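Local coordinates for UDP-N-acetylmuramate--L-alanine ligase (Thermotoga maritima, PDB 1J6U), which joins L-alanine to UDP-N-acetylmuramate at the expense of ATP, a cytoplasmic step of peptidoglycan biosynthesis, at residues Leu30-Asn35 with Leu109-Lys114; Ile327-His332 with Arg338-Thr343; Phe435-Ala440 with Arg448-Arg453. One frame throughout, in Å; residues are numbered along the deposited sequence.

Contact 1 of 3, residues Leu30-Asn35 with Leu109-Lys114; sequences LHEFSN and LKREKK
With its imidazole anti to the backbone N (chi1 179°), His31 reaches out from its helix to meet Glu112, whose chain folds back at chi2 (-58°) to bring the carboxylate up to the edge of the ring. OE2 of Glu112 lies near the ring plane, 3.5 Å from His31 CE1 and 3.6 Å from His31 NE2. These lengths, and the position of the oxygen between a carbon and a nitrogen, describe a polar contact at the ring edge, too long to count as a hydrogen bond. The carboxylate plane is turned 74° from that of the imidazole. The ring is fixed from its other nitrogen, since His31 ND1 is hydrogen-bonded to the hydroxyl of Tyr159, and Phe146 meets it edge-to-face.

The two helices involved, 23-34 and 101-112, belong to the N-terminal part of the Mur ligase. The first follows strand 14-18 of its five-stranded parallel sheet; the second leads into strand 116-120 of the central sheet. They meet near their C-terminal ends and bury only 112 Å² between the segments. The closest CA pair, His31 and Leu109, is 11.0 Å apart, so the segments meet through side chains, with Thr108 also against His31 and Glu32.

Glu32 and Arg111 form the salt bridge between the two segments, a long one of 3.6 Å from Glu32 OE2 to Arg111 NH1. The oxygen approaches the guanidinium at its edge. The other carboxylate oxygen, Glu32 OE1, is hydrogen-bonded to Asn37 ND2. Lys114 NZ makes a salt bridge with Glu112 OE1 at 3.5 Å and hydrogen bonds to Gly162 O and Gly164 O.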
loop_
_atom_site.group_PDB
_atom_site.type_symbol
_atom_site.label_atom_id
_atom_site.label_comp_id
_atom_site.label_asym_id
_atom_site.label_seq_id
_atom_site.Cartn_x
_atom_site.Cartn_y
_atom_site.Cartn_z
ATOM N N LEU A 30 -16.072 -0.601 -6.729
ATOM C CA LEU A 30 -16.771 -1.430 -5.733
ATOM C C LEU A 30 -17.760 -0.566 -4.908
ATOM O O LEU A 30 -18.887 -0.955 -4.664
ATOM C CB LEU A 30 -15.748 -2.129 -4.835
ATOM C CG LEU A 30 -15.008 -3.335 -5.445
ATOM C CD1 LEU A 30 -13.655 -3.514 -4.772
ATOM C CD2 LEU A 30 -15.832 -4.610 -5.292
ATOM N N HIS A 31 -17.326 0.612 -4.493
ATOM C CA HIS A 31 -18.195 1.525 -3.777
ATOM C C HIS A 31 -19.480 1.794 -4.600
ATOM O O HIS A 31 -20.598 1.652 -4.094
ATOM C CB HIS A 31 -17.435 2.836 -3.520
ATOM C CG HIS A 31 -18.236 3.868 -2.799
ATOM N ND1 HIS A 31 -18.754 3.659 -1.539
ATOM C CD2 HIS A 31 -18.609 5.117 -3.161
ATOM C CE1 HIS A 31 -19.413 4.737 -1.157
ATOM N NE2 HIS A 31 -19.340 5.634 -2.122
ATOM N N GLU A 32 -19.313 2.171 -5.869
ATOM C CA GLU A 32 -20.447 2.456 -6.746
ATOM C C GLU A 32 -21.290 1.202 -6.936
ATOM O O GLU A 32 -22.525 1.245 -6.985
ATOM C CB GLU A 32 -19.948 2.980 -8.095
ATOM C CG GLU A 32 -19.351 4.380 -8.020
ATOM C CD GLU A 32 -20.357 5.410 -7.525
ATOM O OE1 GLU A 32 -21.564 5.107 -7.570
ATOM O OE2 GLU A 32 -19.956 6.525 -7.099
ATOM N N PHE A 33 -20.607 0.077 -7.046
ATOM C CA PHE A 33 -21.270 -1.210 -7.168
ATOM C C PHE A 33 -22.104 -1.467 -5.900
ATOM O O PHE A 33 -23.223 -1.951 -5.968
ATOM C CB PHE A 33 -20.232 -2.293 -7.262
ATOM C CG PHE A 33 -20.810 -3.653 -7.272
ATOM C CD1 PHE A 33 -21.547 -4.095 -8.362
ATOM C CD2 PHE A 33 -20.588 -4.518 -6.215
ATOM C CE1 PHE A 33 -22.042 -5.382 -8.405
ATOM C CE2 PHE A 33 -21.087 -5.817 -6.250
ATOM C CZ PHE A 33 -21.812 -6.247 -7.348
ATOM N N SER A 34 -21.524 -1.149 -4.744
ATOM C CA SER A 34 -22.201 -1.328 -3.466
ATOM C C SER A 34 -23.371 -0.361 -3.352
ATOM O O SER A 34 -24.289 -0.596 -2.583
ATOM C CB SER A 34 -21.237 -1.084 -2.306
ATOM O OG SER A 34 -20.321 -2.162 -2.170
ATOM N N ASN A 35 -23.343 0.724 -4.117
ATOM C CA ASN A 35 -24.431 1.686 -4.055
ATOM C C ASN A 35 -25.476 1.371 -5.082
ATOM O O ASN A 35 -26.307 2.202 -5.378
ATOM C CB ASN A 35 -23.944 3.111 -4.293
ATOM C CG ASN A 35 -23.115 3.644 -3.157
ATOM O OD1 ASN A 35 -23.001 3.018 -2.107
ATOM N ND2 ASN A 35 -22.527 4.816 -3.360
ATOM N N LEU A 109 -16.823 11.690 -2.094
ATOM C CA LEU A 109 -16.824 11.970 -0.680
ATOM C C LEU A 109 -17.801 13.103 -0.431
ATOM O O LEU A 109 -18.564 13.040 0.525
ATOM C CB LEU A 109 -15.425 12.343 -0.199
ATOM C CG LEU A 109 -14.429 11.189 -0.273
ATOM C CD1 LEU A 109 -13.068 11.624 0.202
ATOM C CD2 LEU A 109 -14.969 10.063 0.558
ATOM N N LYS A 110 -17.800 14.136 -1.276
ATOM C CA LYS A 110 -18.746 15.227 -1.066
ATOM C C LYS A 110 -20.144 14.653 -0.940
ATOM O O LYS A 110 -20.919 15.091 -0.101
ATOM C CB LYS A 110 -18.719 16.256 -2.200
ATOM C CG LYS A 110 -17.559 17.237 -2.093
ATOM C CD LYS A 110 -17.533 18.297 -3.192
ATOM C CE LYS A 110 -16.296 19.200 -3.061
ATOM N NZ LYS A 110 -16.365 20.434 -3.900
ATOM N N ARG A 111 -20.483 13.671 -1.759
ATOM C CA ARG A 111 -21.801 13.087 -1.637
ATOM C C ARG A 111 -21.923 12.334 -0.299
ATOM O O ARG A 111 -22.956 12.408 0.364
ATOM C CB ARG A 111 -22.086 12.142 -2.806
ATOM C CG ARG A 111 -22.625 12.825 -4.053
ATOM C CD ARG A 111 -22.709 11.866 -5.246
ATOM N NE ARG A 111 -21.619 12.106 -6.192
ATOM C CZ ARG A 111 -20.824 11.159 -6.691
ATOM N NH1 ARG A 111 -20.977 9.877 -6.350
ATOM N NH2 ARG A 111 -19.857 11.501 -7.530
ATOM N N GLU A 112 -20.881 11.610 0.102
ATOM C CA GLU A 112 -20.924 10.864 1.362
ATOM C C GLU A 112 -21.292 11.737 2.561
ATOM O O GLU A 112 -21.998 11.280 3.454
ATOM C CB GLU A 112 -19.574 10.191 1.649
ATOM C CG GLU A 112 -19.403 8.822 1.031
ATOM C CD GLU A 112 -20.477 7.837 1.462
ATOM O OE1 GLU A 112 -20.649 7.630 2.678
ATOM O OE2 GLU A 112 -21.150 7.259 0.584
ATOM N N LYS A 113 -20.803 12.980 2.582
ATOM C CA LYS A 113 -21.063 13.906 3.686
ATOM C C LYS A 113 -20.843 13.136 5.002
ATOM O O LYS A 113 -21.740 12.991 5.838
ATOM C CB LYS A 113 -22.500 14.458 3.578
ATOM N N LYS A 114 -19.633 12.628 5.176
ATOM C CA LYS A 114 -19.311 11.836 6.352
ATOM C C LYS A 114 -18.057 12.335 7.050
ATOM O O LYS A 114 -17.373 13.212 6.543
ATOM C CB LYS A 114 -19.096 10.395 5.935
ATOM C CG LYS A 114 -20.345 9.562 5.795
ATOM C CD LYS A 114 -19.890 8.119 5.532
ATOM C CE LYS A 114 -20.987 7.053 5.660
ATOM N NZ LYS A 114 -20.314 5.703 5.622
#

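Contact 2 of 3, residues Ile327-His332 with Arg338-Thr343; sequences IDDYAH and RNLLQT
Strand 324-329 gives way to a turn at Tyr330, and helix 334-347 then runs back over it, bringing Ala331 and Leu340 within 7.5 Å of each other, CA to CA. Asp329 and Leu340 point at one another from opposite directions. Because Leu340 holds its CG anti to the backbone N (chi1 170°), both of its methyls bear on the aspartate: CD1 lies 3.6 Å from Asp329 CG, and CD2 lies 3.8 Å from Asp329 OD1. The CD2 methyl also touches the CB of Ala331, at 4.2 Å.

The carboxylate packed against this leucine is held by polar partners. Asp329 OD1 accepts the backbone N-H of Ala331 at 2.9 Å, with an angle of 153° at the hydrogen; the donor stands above the carboxylate plane, 42° out of it. Asp329 OD2 takes the backbone N of Phe313. Two N-H groups, one on each oxygen, thus restrain rotation of a group that has an apolar neighbour.

Val438, on the adjacent strand 433-438, extends the apolar patch under Leu340. The bond from Ala331 N to Asp329 OD1 defines an Asx turn, here at the point where the strand leaves the sheet for the helix, in the C-terminal domain of a Mur ligase.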
loop_
_atom_site.group_PDB
_atom_site.type_symbol
_atom_site.label_atom_id
_atom_site.label_comp_id
_atom_site.label_asym_id
_atom_site.label_seq_id
_atom_site.Cartn_x
_atom_site.Cartn_y
_atom_site.Cartn_z
ATOM N N ILE A 327 7.312 -15.106 1.582
ATOM C CA ILE A 327 6.854 -13.769 1.941
ATOM C C ILE A 327 6.860 -12.824 0.726
ATOM O O ILE A 327 7.795 -12.849 -0.091
ATOM C CB ILE A 327 7.775 -13.194 3.082
ATOM C CG1 ILE A 327 7.599 -14.037 4.348
ATOM C CG2 ILE A 327 7.391 -11.744 3.434
ATOM C CD1 ILE A 327 8.434 -13.545 5.544
ATOM N N ASP A 328 5.808 -12.007 0.618
ATOM C CA ASP A 328 5.661 -11.006 -0.451
ATOM C C ASP A 328 5.909 -9.572 -0.002
ATOM O O ASP A 328 5.388 -9.123 1.016
ATOM C CB ASP A 328 4.255 -11.059 -1.035
ATOM C CG ASP A 328 3.974 -12.358 -1.734
ATOM O OD1 ASP A 328 4.786 -12.706 -2.601
ATOM O OD2 ASP A 328 2.960 -13.026 -1.440
ATOM N N ASP A 329 6.699 -8.845 -0.764
ATOM C CA ASP A 329 6.937 -7.462 -0.437
ATOM C C ASP A 329 7.162 -6.620 -1.677
ATOM O O ASP A 329 7.944 -6.979 -2.540
ATOM C CB ASP A 329 8.121 -7.283 0.499
ATOM C CG ASP A 329 8.111 -5.916 1.158
ATOM O OD1 ASP A 329 8.794 -4.983 0.662
ATOM O OD2 ASP A 329 7.377 -5.772 2.164
ATOM N N TYR A 330 6.458 -5.492 -1.707
ATOM C CA TYR A 330 6.448 -4.495 -2.767
ATOM C C TYR A 330 7.751 -3.772 -2.981
ATOM O O TYR A 330 7.900 -3.096 -3.973
ATOM C CB TYR A 330 5.416 -3.426 -2.415
ATOM C CG TYR A 330 4.423 -3.139 -3.471
ATOM C CD1 TYR A 330 3.976 -4.153 -4.319
ATOM C CD2 TYR A 330 3.838 -1.877 -3.575
ATOM C CE1 TYR A 330 2.955 -3.929 -5.248
ATOM C CE2 TYR A 330 2.803 -1.638 -4.509
ATOM C CZ TYR A 330 2.370 -2.679 -5.337
ATOM O OH TYR A 330 1.333 -2.499 -6.228
ATOM N N ALA A 331 8.694 -3.877 -2.058
ATOM C CA ALA A 331 9.924 -3.106 -2.205
ATOM C C ALA A 331 10.515 -3.062 -3.618
ATOM O O ALA A 331 10.584 -4.089 -4.306
ATOM C CB ALA A 331 10.975 -3.609 -1.214
ATOM N N HIS A 332 10.953 -1.871 -4.039
ATOM C CA HIS A 332 11.554 -1.684 -5.358
ATOM C C HIS A 332 12.713 -0.719 -5.309
ATOM O O HIS A 332 13.458 -0.552 -6.250
ATOM C CB HIS A 332 10.525 -1.181 -6.349
ATOM C CG HIS A 332 9.847 0.069 -5.924
ATOM N ND1 HIS A 332 8.689 0.065 -5.173
ATOM C CD2 HIS A 332 10.180 1.368 -6.112
ATOM C CE1 HIS A 332 8.341 1.312 -4.914
ATOM N NE2 HIS A 332 9.228 2.121 -5.471
ATOM N N ARG A 338 16.772 -2.536 1.846
ATOM C CA ARG A 338 17.619 -2.581 3.044
ATOM C C ARG A 338 16.709 -2.755 4.290
ATOM O O ARG A 338 17.037 -3.516 5.214
ATOM C CB ARG A 338 18.458 -1.298 3.180
ATOM C CG ARG A 338 19.509 -1.329 4.309
ATOM N N ASN A 339 15.560 -2.065 4.287
ATOM C CA ASN A 339 14.598 -2.136 5.389
ATOM C C ASN A 339 13.982 -3.514 5.480
ATOM O O ASN A 339 13.923 -4.109 6.551
ATOM C CB ASN A 339 13.469 -1.114 5.204
ATOM C CG ASN A 339 13.931 0.305 5.451
ATOM O OD1 ASN A 339 13.350 1.259 4.921
ATOM N ND2 ASN A 339 14.980 0.458 6.257
ATOM N N LEU A 340 13.496 -4.005 4.348
ATOM C CA LEU A 340 12.895 -5.318 4.284
ATOM C C LEU A 340 13.856 -6.391 4.864
ATOM O O LEU A 340 13.495 -7.210 5.709
ATOM C CB LEU A 340 12.542 -5.627 2.826
ATOM C CG LEU A 340 12.113 -7.049 2.458
ATOM C CD1 LEU A 340 10.784 -7.421 3.110
ATOM C CD2 LEU A 340 11.973 -7.089 0.974
ATOM N N LEU A 341 15.093 -6.354 4.433
ATOM C CA LEU A 341 16.034 -7.331 4.894
ATOM C C LEU A 341 16.313 -7.145 6.369
ATOM O O LEU A 341 16.439 -8.122 7.109
ATOM C CB LEU A 341 17.311 -7.276 4.042
ATOM C CG LEU A 341 17.096 -7.867 2.641
ATOM C CD1 LEU A 341 18.461 -7.963 1.898
ATOM C CD2 LEU A 341 16.467 -9.270 2.782
ATOM N N GLN A 342 16.396 -5.902 6.811
ATOM C CA GLN A 342 16.624 -5.686 8.225
ATOM C C GLN A 342 15.439 -6.255 8.996
ATOM O O GLN A 342 15.625 -6.907 10.041
ATOM C CB GLN A 342 16.815 -4.218 8.520
ATOM C CG GLN A 342 18.116 -3.711 7.974
ATOM C CD GLN A 342 18.231 -2.192 8.053
ATOM O OE1 GLN A 342 17.287 -1.500 8.473
ATOM N NE2 GLN A 342 19.387 -1.663 7.640
ATOM N N THR A 343 14.215 -6.077 8.501
ATOM C CA THR A 343 13.171 -6.680 9.285
ATOM C C THR A 343 13.130 -8.193 9.129
ATOM O O THR A 343 12.719 -8.896 10.071
ATOM C CB THR A 343 11.753 -5.973 9.110
ATOM O OG1 THR A 343 10.757 -6.877 8.616
ATOM C CG2 THR A 343 11.869 -4.781 8.283
#

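Contact 3 of 3, residues Phe435-Ala440 with Arg448-Arg453; sequences FLFVGA and RRFVER
An aromatic cluster of three buried phenylalanines joins strand 433-438 to helix 443-457, the last strand and last helix of the C-terminal domain. Phe435 and Phe437, two residues apart on the strand, both point toward the helix, and Phe450 meets them from the helix.

Against Phe435 the arrangement is edge-to-face: the centroids are 4.9 Å apart, the planes meet at 66°, and the edge of Phe450 is directed at the face of Phe435. Phe450 CZ stands 3.7 Å above that face, over its centre, while CE2 of Phe450 comes to 3.5 Å from CD1 of Phe435. Phe437 meets the same ring obliquely, with planes at 44°; its CE1 lies 3.5 Å from Phe450 CD2, and its CZ lies 3.6 Å from Phe450 CB. A chi1 of 180° carries the Phe450 ring away from its own backbone N and into contact with both strand rings.

Val326 of the neighbouring strand and Val429 also touch Phe450, and Val354 touches Phe435. Replacing Phe435 with an alanine would probably open a gap beneath the edge of Phe450 and leave that ring less restrained against turning.

Strand 433-438 is flanked by 324-329 and 352-357, both parallel to it, and alternate residues face different layers: Leu436 packs on helix 334-347, Phe435 and Phe437 on helix 443-457. Helices over both faces of the sheet are consistent with the three-layer alpha/beta, Rossmann-like C-terminal domain of Mur ligases.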
loop_
_atom_site.group_PDB
_atom_site.type_symbol
_atom_site.label_atom_id
_atom_site.label_comp_id
_atom_site.label_asym_id
_atom_site.label_seq_id
_atom_site.Cartn_x
_atom_site.Cartn_y
_atom_site.Cartn_z
ATOM N N PHE A 435 11.709 -17.403 1.863
ATOM C CA PHE A 435 11.842 -16.944 0.492
ATOM C C PHE A 435 11.045 -15.651 0.372
ATOM O O PHE A 435 9.805 -15.633 0.493
ATOM C CB PHE A 435 11.293 -17.978 -0.495
ATOM C CG PHE A 435 11.971 -19.278 -0.412
ATOM C CD1 PHE A 435 11.464 -20.275 0.388
ATOM C CD2 PHE A 435 13.146 -19.506 -1.118
ATOM C CE1 PHE A 435 12.121 -21.515 0.494
ATOM C CE2 PHE A 435 13.805 -20.723 -1.018
ATOM C CZ PHE A 435 13.292 -21.736 -0.208
ATOM N N LEU A 436 11.769 -14.566 0.160
ATOM C CA LEU A 436 11.131 -13.273 -0.002
ATOM C C LEU A 436 11.048 -12.922 -1.484
ATOM O O LEU A 436 12.081 -12.667 -2.120
ATOM C CB LEU A 436 11.956 -12.180 0.656
ATOM C CG LEU A 436 12.337 -12.305 2.106
ATOM C CD1 LEU A 436 13.399 -11.229 2.438
ATOM C CD2 LEU A 436 11.086 -12.176 2.941
ATOM N N PHE A 437 9.833 -12.905 -2.023
ATOM C CA PHE A 437 9.626 -12.511 -3.399
ATOM C C PHE A 437 9.351 -10.991 -3.379
ATOM O O PHE A 437 8.249 -10.530 -3.070
ATOM C CB PHE A 437 8.445 -13.253 -3.981
ATOM C CG PHE A 437 8.763 -14.633 -4.362
ATOM C CD1 PHE A 437 8.800 -15.638 -3.406
ATOM C CD2 PHE A 437 9.023 -14.952 -5.696
ATOM C CE1 PHE A 437 9.077 -16.944 -3.774
ATOM C CE2 PHE A 437 9.307 -16.256 -6.066
ATOM C CZ PHE A 437 9.330 -17.253 -5.106
ATOM N N VAL A 438 10.368 -10.234 -3.751
ATOM C CA VAL A 438 10.330 -8.794 -3.713
ATOM C C VAL A 438 10.131 -8.012 -4.993
ATOM O O VAL A 438 10.903 -8.154 -5.936
ATOM C CB VAL A 438 11.624 -8.308 -3.101
ATOM C CG1 VAL A 438 11.560 -6.788 -2.861
ATOM C CG2 VAL A 438 11.889 -9.127 -1.832
ATOM N N GLY A 439 9.122 -7.152 -4.999
ATOM C CA GLY A 439 8.891 -6.300 -6.142
ATOM C C GLY A 439 7.488 -5.787 -6.335
ATOM O O GLY A 439 6.535 -6.406 -5.897
ATOM N N ALA A 440 7.356 -4.670 -7.050
ATOM C CA ALA A 440 6.046 -4.066 -7.262
ATOM C C ALA A 440 5.292 -4.651 -8.445
ATOM O O ALA A 440 4.080 -4.456 -8.585
ATOM C CB ALA A 440 6.214 -2.582 -7.429
ATOM N N ARG A 448 3.220 -16.960 -6.091
ATOM C CA ARG A 448 2.083 -17.868 -5.975
ATOM C C ARG A 448 2.427 -19.167 -6.650
ATOM O O ARG A 448 2.131 -20.248 -6.133
ATOM C CB ARG A 448 0.807 -17.299 -6.619
ATOM C CG ARG A 448 0.227 -16.049 -5.905
ATOM C CD ARG A 448 -0.764 -15.265 -6.803
ATOM N NE ARG A 448 -1.228 -13.992 -6.230
ATOM C CZ ARG A 448 -1.910 -13.066 -6.912
ATOM N NH1 ARG A 448 -2.206 -13.266 -8.196
ATOM N NH2 ARG A 448 -2.306 -11.941 -6.317
ATOM N N ARG A 449 3.074 -19.077 -7.802
ATOM C CA ARG A 449 3.404 -20.309 -8.476
ATOM C C ARG A 449 4.382 -21.119 -7.642
ATOM O O ARG A 449 4.220 -22.331 -7.550
ATOM C CB ARG A 449 3.891 -20.034 -9.893
ATOM C CG ARG A 449 2.716 -19.701 -10.800
ATOM C CD ARG A 449 3.097 -19.778 -12.251
ATOM N NE ARG A 449 4.043 -18.730 -12.629
ATOM C CZ ARG A 449 3.693 -17.539 -13.103
ATOM N NH1 ARG A 449 2.406 -17.240 -13.262
ATOM N NH2 ARG A 449 4.634 -16.653 -13.408
ATOM N N PHE A 450 5.332 -20.448 -6.977
ATOM C CA PHE A 450 6.298 -21.125 -6.101
ATOM C C PHE A 450 5.571 -21.838 -4.959
ATOM O O PHE A 450 5.928 -22.952 -4.558
ATOM C CB PHE A 450 7.265 -20.121 -5.498
ATOM C CG PHE A 450 8.284 -20.739 -4.577
ATOM C CD1 PHE A 450 9.172 -21.703 -5.054
ATOM C CD2 PHE A 450 8.364 -20.353 -3.218
ATOM C CE1 PHE A 450 10.141 -22.291 -4.192
ATOM C CE2 PHE A 450 9.317 -20.921 -2.356
ATOM C CZ PHE A 450 10.212 -21.896 -2.841
ATOM N N VAL A 451 4.532 -21.205 -4.438
ATOM C CA VAL A 451 3.827 -21.819 -3.346
ATOM C C VAL A 451 3.136 -23.041 -3.892
ATOM O O VAL A 451 3.239 -24.136 -3.320
ATOM C CB VAL A 451 2.827 -20.824 -2.685
ATOM C CG1 VAL A 451 1.889 -21.564 -1.730
ATOM C CG2 VAL A 451 3.596 -19.769 -1.911
ATOM N N GLU A 452 2.438 -22.873 -5.008
ATOM C CA GLU A 452 1.759 -24.019 -5.608
ATOM C C GLU A 452 2.736 -25.187 -5.856
ATOM O O GLU A 452 2.408 -26.345 -5.597
ATOM C CB GLU A 452 1.052 -23.591 -6.903
ATOM C CG GLU A 452 -0.159 -22.680 -6.642
ATOM C CD GLU A 452 -0.725 -21.993 -7.891
ATOM O OE1 GLU A 452 0.067 -21.657 -8.810
ATOM O OE2 GLU A 452 -1.963 -21.765 -7.937
ATOM N N ARG A 453 3.937 -24.880 -6.335
ATOM C CA ARG A 453 4.947 -25.902 -6.616
ATOM C C ARG A 453 5.232 -26.651 -5.334
ATOM O O ARG A 453 5.166 -27.879 -5.280
ATOM C CB ARG A 453 6.235 -25.240 -7.140
ATOM C CG ARG A 453 7.468 -26.120 -7.049
ATOM C CD ARG A 453 8.773 -25.366 -7.421
ATOM N NE ARG A 453 9.928 -26.194 -7.065
ATOM C CZ ARG A 453 11.191 -25.775 -6.962
ATOM N NH1 ARG A 453 11.520 -24.517 -7.196
ATOM N NH2 ARG A 453 12.126 -26.620 -6.557
#

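In the fold
Contacts 2 and 3 share one sheet, in which strands 324-329 and 433-438 are neighbours. Their centres are 13 Å apart and they touch directly: Asp329 O lies 2.7 Å from Gly439 N and Ile327 N lies 2.8 Å from Phe435 O, both probable hydrogen bonds. Contact 1 stands on the opposite side of the chain's centre, about 34 Å from contact 2 and 35 Å from contact 3 between centres, and does not touch either. Contact 2 is close to the predicted ATP site, the side chain of Asp329 being about 8 Å from that of Thr127, whereas contacts 1 and 3 lie away from it. This is consistent with contact 2 lying where the C-terminal domain approaches the central domain, the probable ATP-binding one.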